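Regulatory protein BlaR1 (Bacillus licheniformis, PDB 1NRF) probably senses extracellular beta-lactam antibiotics through this C-terminal penicillin-binding domain and relays the signal across the membrane to the cytoplasm. Local coordinates at residues Y65-G77 / F173-I187. Sequence-based numbering, arbitrary orientation.
Sequences YKVFSALLALESG and FDFKQSNIETVKDSI
With its chain bent at chi2, E75 carries its carboxylate to the start of helix 177-187, while N179, CG anti to the backbone carbonyl carbon (chi1 -58°), brings its amide alongside, with ND2 toward E75. E75 OE2 accepts twice: from the backbone N of the N-cap residue K176 at 2.8 Å and from N179 ND2 at 2.8 Å. The donors arrive from opposite faces of the carboxylate plane, and OE2 lies almost within the amide plane of N179, so the two bonds limit rotation of the group. The nearby helix N-terminus would probably favour the negative charge of E75. F175 packs against both E75 and L71: its CD1 is 3.5 Å from E75 CD, with ring and carboxylate planes 44° apart, and its CD2 is 3.5 Å from L71 CD2. Farther along, V183 is a knob in the hole formed by V67, A70, L71 and L74; its CG1 meets V67 CG1 at 3.4 Å, and its CG2 lies 3.9 Å from L74 CD1. The segment axes approach to 9.5 Å at 145°, a roughly antiparallel helix pair within the transpeptidase-like fold. Helix 66-76, which follows S63, by similarity the serine that beta-lactams acylate, also packs on helices 104-110, 113-123 and 125-134, whereas helix 177-187 leads directly into edge strand 188-192, with I187 hydrogen-bonded through its backbone to G199 of strand 195-205.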
ATOM      1  N   TYR A  65       3.081   1.229   3.152  1.00 25.94           N
ATOM      2  CA  TYR A  65       3.490   0.370   4.249  1.00 27.63           C
ATOM      3  C   TYR A  65       2.629   0.497   5.522  1.00 28.60           C
ATOM      4  O   TYR A  65       2.650  -0.387   6.389  1.00 28.55           O
ATOM      5  CB  TYR A  65       4.967   0.647   4.570  1.00 28.16           C
ATOM      6  CG  TYR A  65       5.491  -0.222   5.669  1.00 27.45           C
ATOM      7  CD1 TYR A  65       5.746  -1.570   5.443  1.00 26.66           C
ATOM      8  CD2 TYR A  65       5.627   0.273   6.964  1.00 25.91           C
ATOM      9  CE1 TYR A  65       6.109  -2.412   6.476  1.00 27.97           C
ATOM     10  CE2 TYR A  65       5.993  -0.555   8.011  1.00 28.97           C
ATOM     11  CZ  TYR A  65       6.228  -1.902   7.761  1.00 29.38           C
ATOM     12  OH  TYR A  65       6.563  -2.744   8.788  1.00 28.01           O
ATOM     13  N   LYS A  66       1.880   1.592   5.634  1.00 28.43           N
ATOM     14  CA  LYS A  66       1.022   1.833   6.795  1.00 29.65           C
ATOM     15  C   LYS A  66       0.052   0.675   7.089  1.00 31.32           C
ATOM     16  O   LYS A  66      -0.359   0.465   8.233  1.00 32.12           O
ATOM     17  CB  LYS A  66       0.229   3.125   6.596  1.00 30.42           C
ATOM     18  CG  LYS A  66       1.012   4.416   6.805  1.00 28.74           C
ATOM     19  CD  LYS A  66       0.105   5.598   6.485  1.00 28.91           C
ATOM     20  CE  LYS A  66       0.719   6.931   6.858  1.00 27.63           C
ATOM     21  NZ  LYS A  66       1.965   7.206   6.127  1.00 24.79           N
ATOM     22  N   VAL A  67      -0.312  -0.071   6.051  1.00 31.63           N
ATOM     23  CA  VAL A  67      -1.208  -1.214   6.199  1.00 31.47           C
ATOM     24  C   VAL A  67      -0.575  -2.245   7.135  1.00 30.50           C
ATOM     25  O   VAL A  67      -1.228  -2.768   8.040  1.00 28.37           O
ATOM     26  CB  VAL A  67      -1.492  -1.885   4.820  1.00 32.65           C
ATOM     27  CG1 VAL A  67      -2.295  -3.159   5.005  1.00 34.26           C
ATOM     28  CG2 VAL A  67      -2.247  -0.913   3.909  1.00 33.65           C
ATOM     29  N   PHE A  68       0.704  -2.524   6.919  1.00 30.50           N
ATOM     30  CA  PHE A  68       1.398  -3.500   7.743  1.00 33.75           C
ATOM     31  C   PHE A  68       1.850  -2.888   9.057  1.00 35.28           C
ATOM     32  O   PHE A  68       1.981  -3.582  10.059  1.00 35.84           O
ATOM     33  CB  PHE A  68       2.580  -4.098   6.977  1.00 33.63           C
ATOM     34  CG  PHE A  68       2.167  -4.923   5.794  1.00 31.88           C
ATOM     35  CD1 PHE A  68       1.869  -4.320   4.575  1.00 32.63           C
ATOM     36  CD2 PHE A  68       2.017  -6.297   5.913  1.00 29.36           C
ATOM     37  CE1 PHE A  68       1.424  -5.075   3.492  1.00 30.77           C
ATOM     38  CE2 PHE A  68       1.572  -7.062   4.835  1.00 31.34           C
ATOM     39  CZ  PHE A  68       1.275  -6.447   3.621  1.00 30.57           C
ATOM     40  N   SER A  69       2.082  -1.583   9.049  1.00 37.89           N
ATOM     41  CA  SER A  69       2.472  -0.888  10.266  1.00 39.54           C
ATOM     42  C   SER A  69       1.294  -1.014  11.232  1.00 38.82           C
ATOM     43  O   SER A  69       1.466  -1.314  12.415  1.00 40.15           O
ATOM     44  CB  SER A  69       2.738   0.593   9.973  1.00 40.60           C
ATOM     45  OG  SER A  69       2.931   1.322  11.176  1.00 42.92           O
ATOM     46  N   ALA A  70       0.095  -0.791  10.700  1.00 37.25           N
ATOM     47  CA  ALA A  70      -1.136  -0.866  11.479  1.00 36.39           C
ATOM     48  C   ALA A  70      -1.393  -2.273  12.020  1.00 35.09           C
ATOM     49  O   ALA A  70      -1.873  -2.443  13.136  1.00 33.84           O
ATOM     50  CB  ALA A  70      -2.311  -0.412  10.618  1.00 35.13           C
ATOM     51  N   LEU A  71      -1.063  -3.280  11.219  1.00 35.27           N
ATOM     52  CA  LEU A  71      -1.267  -4.671  11.603  1.00 35.28           C
ATOM     53  C   LEU A  71      -0.368  -5.077  12.774  1.00 34.80           C
ATOM     54  O   LEU A  71      -0.795  -5.798  13.673  1.00 34.76           O
ATOM     55  CB  LEU A  71      -1.006  -5.580  10.401  1.00 34.88           C
ATOM     56  CG  LEU A  71      -1.261  -7.078  10.579  1.00 36.04           C
ATOM     57  CD1 LEU A  71      -2.704  -7.352  10.993  1.00 31.12           C
ATOM     58  CD2 LEU A  71      -0.941  -7.758   9.262  1.00 35.70           C
ATOM     59  N   LEU A  72       0.878  -4.615  12.756  1.00 32.80           N
ATOM     60  CA  LEU A  72       1.801  -4.936  13.828  1.00 30.45           C
ATOM     61  C   LEU A  72       1.313  -4.247  15.097  1.00 31.65           C
ATOM     62  O   LEU A  72       1.310  -4.851  16.167  1.00 30.36           O
ATOM     63  CB  LEU A  72       3.218  -4.464  13.489  1.00 25.23           C
ATOM     64  CG  LEU A  72       4.244  -4.598  14.622  1.00 24.99           C
ATOM     65  CD1 LEU A  72       4.455  -6.068  14.958  1.00 24.36           C
ATOM     66  CD2 LEU A  72       5.557  -3.950  14.223  1.00 23.21           C
ATOM     67  N   ALA A  73       0.890  -2.989  14.968  1.00 31.58           N
ATOM     68  CA  ALA A  73       0.407  -2.218  16.111  1.00 32.69           C
ATOM     69  C   ALA A  73      -0.758  -2.910  16.820  1.00 35.22           C
ATOM     70  O   ALA A  73      -0.817  -2.947  18.053  1.00 37.21           O
ATOM     71  CB  ALA A  73      -0.006  -0.826  15.661  1.00 31.22           C
ATOM     72  N   LEU A  74      -1.688  -3.448  16.040  1.00 35.36           N
ATOM     73  CA  LEU A  74      -2.838  -4.148  16.598  1.00 37.75           C
ATOM     74  C   LEU A  74      -2.397  -5.451  17.272  1.00 38.94           C
ATOM     75  O   LEU A  74      -2.779  -5.746  18.406  1.00 39.38           O
ATOM     76  CB  LEU A  74      -3.851  -4.454  15.490  1.00 36.40           C
ATOM     77  CG  LEU A  74      -4.563  -3.244  14.883  1.00 36.45           C
ATOM     78  CD1 LEU A  74      -5.360  -3.669  13.651  1.00 33.81           C
ATOM     79  CD2 LEU A  74      -5.473  -2.608  15.947  1.00 35.51           C
ATOM     80  N   GLU A  75      -1.591  -6.226  16.556  1.00 39.96           N
ATOM     81  CA  GLU A  75      -1.083  -7.498  17.054  1.00 40.19           C
ATOM     82  C   GLU A  75      -0.304  -7.369  18.357  1.00 41.66           C
ATOM     83  O   GLU A  75      -0.226  -8.327  19.128  1.00 42.46           O
ATOM     84  CB  GLU A  75      -0.193  -8.144  15.993  1.00 39.34           C
ATOM     85  CG  GLU A  75      -0.952  -8.962  14.968  1.00 37.33           C
ATOM     86  CD  GLU A  75      -1.512 -10.232  15.570  1.00 37.67           C
ATOM     87  OE1 GLU A  75      -0.726 -10.975  16.202  1.00 37.87           O
ATOM     88  OE2 GLU A  75      -2.724 -10.493  15.413  1.00 37.40           O
ATOM     89  N   SER A  76       0.274  -6.192  18.591  1.00 42.32           N
ATOM     90  CA  SER A  76       1.062  -5.924  19.794  1.00 42.94           C
ATOM     91  C   SER A  76       0.218  -5.394  20.950  1.00 43.22           C
ATOM     92  O   SER A  76       0.676  -5.346  22.092  1.00 41.67           O
ATOM     93  CB  SER A  76       2.165  -4.908  19.489  1.00 42.66           C
ATOM     94  OG  SER A  76       3.231  -5.504  18.779  1.00 43.78           O
ATOM     95  N   GLY A  77      -1.009  -4.992  20.648  1.00 43.04           N
ATOM     96  CA  GLY A  77      -1.873  -4.455  21.675  1.00 42.94           C
ATOM     97  C   GLY A  77      -1.659  -2.963  21.841  1.00 44.28           C
ATOM     98  O   GLY A  77      -2.253  -2.340  22.727  1.00 45.92           O
ATOM     99  N   PHE A 173      -0.269 -15.358   7.082  1.00 36.63           N
ATOM    100  CA  PHE A 173       0.658 -14.957   8.135  1.00 37.35           C
ATOM    101  C   PHE A 173       0.079 -15.315   9.501  1.00 39.12           C
ATOM    102  O   PHE A 173       0.702 -15.088  10.538  1.00 39.40           O
ATOM    103  CB  PHE A 173       0.920 -13.453   8.053  1.00 33.76           C
ATOM    104  CG  PHE A 173       1.782 -13.057   6.893  1.00 32.94           C
ATOM    105  CD1 PHE A 173       1.613 -11.826   6.272  1.00 32.34           C
ATOM    106  CD2 PHE A 173       2.792 -13.907   6.439  1.00 31.04           C
ATOM    107  CE1 PHE A 173       2.442 -11.442   5.217  1.00 33.54           C
ATOM    108  CE2 PHE A 173       3.622 -13.536   5.389  1.00 31.87           C
ATOM    109  CZ  PHE A 173       3.451 -12.300   4.776  1.00 33.78           C
ATOM    110  N   ASP A 174      -1.132 -15.865   9.482  1.00 40.42           N
ATOM    111  CA  ASP A 174      -1.826 -16.298  10.686  1.00 41.51           C
ATOM    112  C   ASP A 174      -1.816 -15.307  11.851  1.00 41.80           C
ATOM    113  O   ASP A 174      -1.244 -15.578  12.911  1.00 41.31           O
ATOM    114  CB  ASP A 174      -1.251 -17.640  11.137  1.00 42.61           C
ATOM    115  CG  ASP A 174      -2.021 -18.246  12.283  1.00 44.72           C
ATOM    116  OD1 ASP A 174      -3.266 -18.130  12.294  1.00 45.33           O
ATOM    117  OD2 ASP A 174      -1.381 -18.848  13.168  1.00 47.93           O
ATOM    118  N   PHE A 175      -2.442 -14.154  11.643  1.00 41.39           N
ATOM    119  CA  PHE A 175      -2.548 -13.136  12.677  1.00 40.38           C
ATOM    120  C   PHE A 175      -3.964 -13.256  13.222  1.00 40.18           C
ATOM    121  O   PHE A 175      -4.805 -13.905  12.610  1.00 39.28           O
ATOM    122  CB  PHE A 175      -2.335 -11.736  12.088  1.00 39.52           C
ATOM    123  CG  PHE A 175      -0.900 -11.428  11.744  1.00 38.45           C
ATOM    124  CD1 PHE A 175       0.096 -11.530  12.711  1.00 37.89           C
ATOM    125  CD2 PHE A 175      -0.545 -11.034  10.453  1.00 36.33           C
ATOM    126  CE1 PHE A 175       1.425 -11.247  12.403  1.00 40.09           C
ATOM    127  CE2 PHE A 175       0.773 -10.750  10.132  1.00 37.42           C
ATOM    128  CZ  PHE A 175       1.766 -10.857  11.112  1.00 38.86           C
ATOM    129  N   LYS A 176      -4.236 -12.645  14.368  1.00 42.13           N
ATOM    130  CA  LYS A 176      -5.581 -12.725  14.925  1.00 43.96           C
ATOM    131  C   LYS A 176      -6.570 -12.261  13.848  1.00 44.23           C
ATOM    132  O   LYS A 176      -6.421 -11.180  13.264  1.00 43.99           O
ATOM    133  CB  LYS A 176      -5.693 -11.869  16.197  1.00 43.58           C
ATOM    134  CG  LYS A 176      -4.896 -12.424  17.384  1.00 46.14           C
ATOM    135  CD  LYS A 176      -5.003 -11.541  18.634  1.00 47.37           C
ATOM    136  CE  LYS A 176      -4.260 -10.212  18.469  1.00 48.12           C
ATOM    137  NZ  LYS A 176      -4.467  -9.253  19.612  1.00 46.83           N
ATOM    138  N   GLN A 177      -7.556 -13.109  13.569  1.00 44.19           N
ATOM    139  CA  GLN A 177      -8.572 -12.831  12.563  1.00 45.54           C
ATOM    140  C   GLN A 177      -9.148 -11.423  12.719  1.00 44.95           C
ATOM    141  O   GLN A 177      -9.418 -10.732  11.734  1.00 43.25           O
ATOM    142  CB  GLN A 177      -9.679 -13.877  12.675  1.00 47.95           C
ATOM    143  CG  GLN A 177     -10.945 -13.548  11.919  1.00 52.97           C
ATOM    144  CD  GLN A 177     -12.162 -14.227  12.522  1.00 55.34           C
ATOM    145  OE1 GLN A 177     -12.313 -15.451  12.442  1.00 56.32           O
ATOM    146  NE2 GLN A 177     -13.033 -13.433  13.146  1.00 56.24           N
ATOM    147  N   SER A 178      -9.310 -11.002  13.969  1.00 43.21           N
ATOM    148  CA  SER A 178      -9.849  -9.689  14.295  1.00 42.68           C
ATOM    149  C   SER A 178      -9.035  -8.503  13.773  1.00 40.68           C
ATOM    150  O   SER A 178      -9.601  -7.520  13.294  1.00 41.69           O
ATOM    151  CB  SER A 178      -9.997  -9.562  15.814  1.00 44.19           C
ATOM    152  OG  SER A 178     -10.422  -8.261  16.185  1.00 47.87           O
ATOM    153  N   ASN A 179      -7.715  -8.582  13.872  1.00 38.10           N
ATOM    154  CA  ASN A 179      -6.870  -7.485  13.419  1.00 37.43           C
ATOM    155  C   ASN A 179      -6.838  -7.352  11.899  1.00 39.13           C
ATOM    156  O   ASN A 179      -6.796  -6.238  11.372  1.00 39.12           O
ATOM    157  CB  ASN A 179      -5.463  -7.659  13.978  1.00 35.93           C
ATOM    158  CG  ASN A 179      -5.456  -7.727  15.493  1.00 36.46           C
ATOM    159  OD1 ASN A 179      -6.221  -7.032  16.153  1.00 36.17           O
ATOM    160  ND2 ASN A 179      -4.586  -8.555  16.052  1.00 36.86           N
ATOM    161  N   ILE A 180      -6.860  -8.487  11.201  1.00 38.36           N
ATOM    162  CA  ILE A 180      -6.870  -8.501   9.739  1.00 39.66           C
ATOM    163  C   ILE A 180      -8.096  -7.709   9.282  1.00 40.50           C
ATOM    164  O   ILE A 180      -8.001  -6.814   8.443  1.00 39.80           O
ATOM    165  CB  ILE A 180      -7.014  -9.950   9.177  1.00 39.80           C
ATOM    166  CG1 ILE A 180      -5.827 -10.818   9.606  1.00 39.30           C
ATOM    167  CG2 ILE A 180      -7.152  -9.905   7.662  1.00 39.42           C
ATOM    168  CD1 ILE A 180      -4.498 -10.386   9.018  1.00 39.17           C
ATOM    169  N   GLU A 181      -9.249  -8.068   9.843  1.00 41.42           N
ATOM    170  CA  GLU A 181     -10.518  -7.420   9.524  1.00 42.03           C
ATOM    171  C   GLU A 181     -10.457  -5.926   9.806  1.00 40.06           C
ATOM    172  O   GLU A 181     -11.035  -5.127   9.065  1.00 38.71           O
ATOM    173  CB  GLU A 181     -11.652  -8.048  10.341  1.00 43.99           C
ATOM    174  CG  GLU A 181     -12.337  -9.217   9.665  1.00 48.36           C
ATOM    175  CD  GLU A 181     -13.177 -10.044  10.638  1.00 52.64           C
ATOM    176  OE1 GLU A 181     -13.896  -9.448  11.477  1.00 54.14           O
ATOM    177  OE2 GLU A 181     -13.124 -11.292  10.552  1.00 53.56           O
ATOM    178  N   THR A 182      -9.755  -5.560  10.879  1.00 37.14           N
ATOM    179  CA  THR A 182      -9.608  -4.161  11.263  1.00 34.87           C
ATOM    180  C   THR A 182      -8.794  -3.387  10.231  1.00 33.96           C
ATOM    181  O   THR A 182      -9.166  -2.283   9.843  1.00 34.37           O
ATOM    182  CB  THR A 182      -8.917  -4.023  12.637  1.00 35.98           C
ATOM    183  OG1 THR A 182      -9.597  -4.834  13.605  1.00 34.80           O
ATOM    184  CG2 THR A 182      -8.951  -2.574  13.093  1.00 33.65           C
ATOM    185  N   VAL A 183      -7.678  -3.963   9.790  1.00 32.49           N
ATOM    186  CA  VAL A 183      -6.842  -3.306   8.788  1.00 32.63           C
ATOM    187  C   VAL A 183      -7.579  -3.266   7.456  1.00 31.84           C
ATOM    188  O   VAL A 183      -7.400  -2.334   6.663  1.00 29.36           O
ATOM    189  CB  VAL A 183      -5.490  -4.039   8.594  1.00 31.50           C
ATOM    190  CG1 VAL A 183      -4.752  -3.461   7.402  1.00 25.91           C
ATOM    191  CG2 VAL A 183      -4.641  -3.899   9.855  1.00 32.17           C
ATOM    192  N   LYS A 184      -8.407  -4.282   7.225  1.00 31.13           N
ATOM    193  CA  LYS A 184      -9.180  -4.369   5.992  1.00 31.74           C
ATOM    194  C   LYS A 184     -10.157  -3.207   5.899  1.00 34.05           C
ATOM    195  O   LYS A 184     -10.277  -2.587   4.850  1.00 33.71           O
ATOM    196  CB  LYS A 184      -9.926  -5.706   5.911  1.00 28.15           C
ATOM    197  CG  LYS A 184      -9.131  -6.782   5.198  1.00 28.76           C
ATOM    198  CD  LYS A 184      -9.845  -8.135   5.147  1.00 29.21           C
ATOM    199  CE  LYS A 184      -9.077  -9.103   4.243  1.00 30.89           C
ATOM    200  NZ  LYS A 184      -9.663 -10.477   4.149  1.00 33.57           N
ATOM    201  N   ASP A 185     -10.836  -2.902   7.005  1.00 36.47           N
ATOM    202  CA  ASP A 185     -11.788  -1.795   7.029  1.00 38.68           C
ATOM    203  C   ASP A 185     -11.096  -0.446   6.893  1.00 38.05           C
ATOM    204  O   ASP A 185     -11.637   0.469   6.280  1.00 40.81           O
ATOM    205  CB  ASP A 185     -12.595  -1.788   8.328  1.00 41.95           C
ATOM    206  CG  ASP A 185     -13.397  -3.051   8.525  1.00 45.37           C
ATOM    207  OD1 ASP A 185     -14.040  -3.502   7.554  1.00 48.97           O
ATOM    208  OD2 ASP A 185     -13.396  -3.585   9.656  1.00 49.07           O
ATOM    209  N   SER A 186      -9.908  -0.319   7.474  1.00 35.69           N
ATOM    210  CA  SER A 186      -9.169   0.937   7.411  1.00 33.61           C
ATOM    211  C   SER A 186      -8.850   1.376   5.982  1.00 31.59           C
ATOM    212  O   SER A 186      -8.707   2.569   5.715  1.00 32.04           O
ATOM    213  CB  SER A 186      -7.863   0.816   8.203  1.00 32.87           C
ATOM    214  OG  SER A 186      -7.030  -0.196   7.657  1.00 34.76           O
ATOM    215  N   ILE A 187      -8.738   0.419   5.068  1.00 31.59           N
ATOM    216  CA  ILE A 187      -8.412   0.732   3.681  1.00 33.20           C
ATOM    217  C   ILE A 187      -9.534   0.503   2.661  1.00 34.71           C
ATOM    218  O   ILE A 187      -9.341   0.732   1.469  1.00 34.13           O
ATOM    219  CB  ILE A 187      -7.192  -0.063   3.234  1.00 33.44           C
ATOM    220  CG1 ILE A 187      -7.502  -1.555   3.329  1.00 34.27           C
ATOM    221  CG2 ILE A 187      -5.994   0.305   4.102  1.00 33.26           C
ATOM    222  CD1 ILE A 187      -6.478  -2.432   2.687  1.00 37.26           C
TER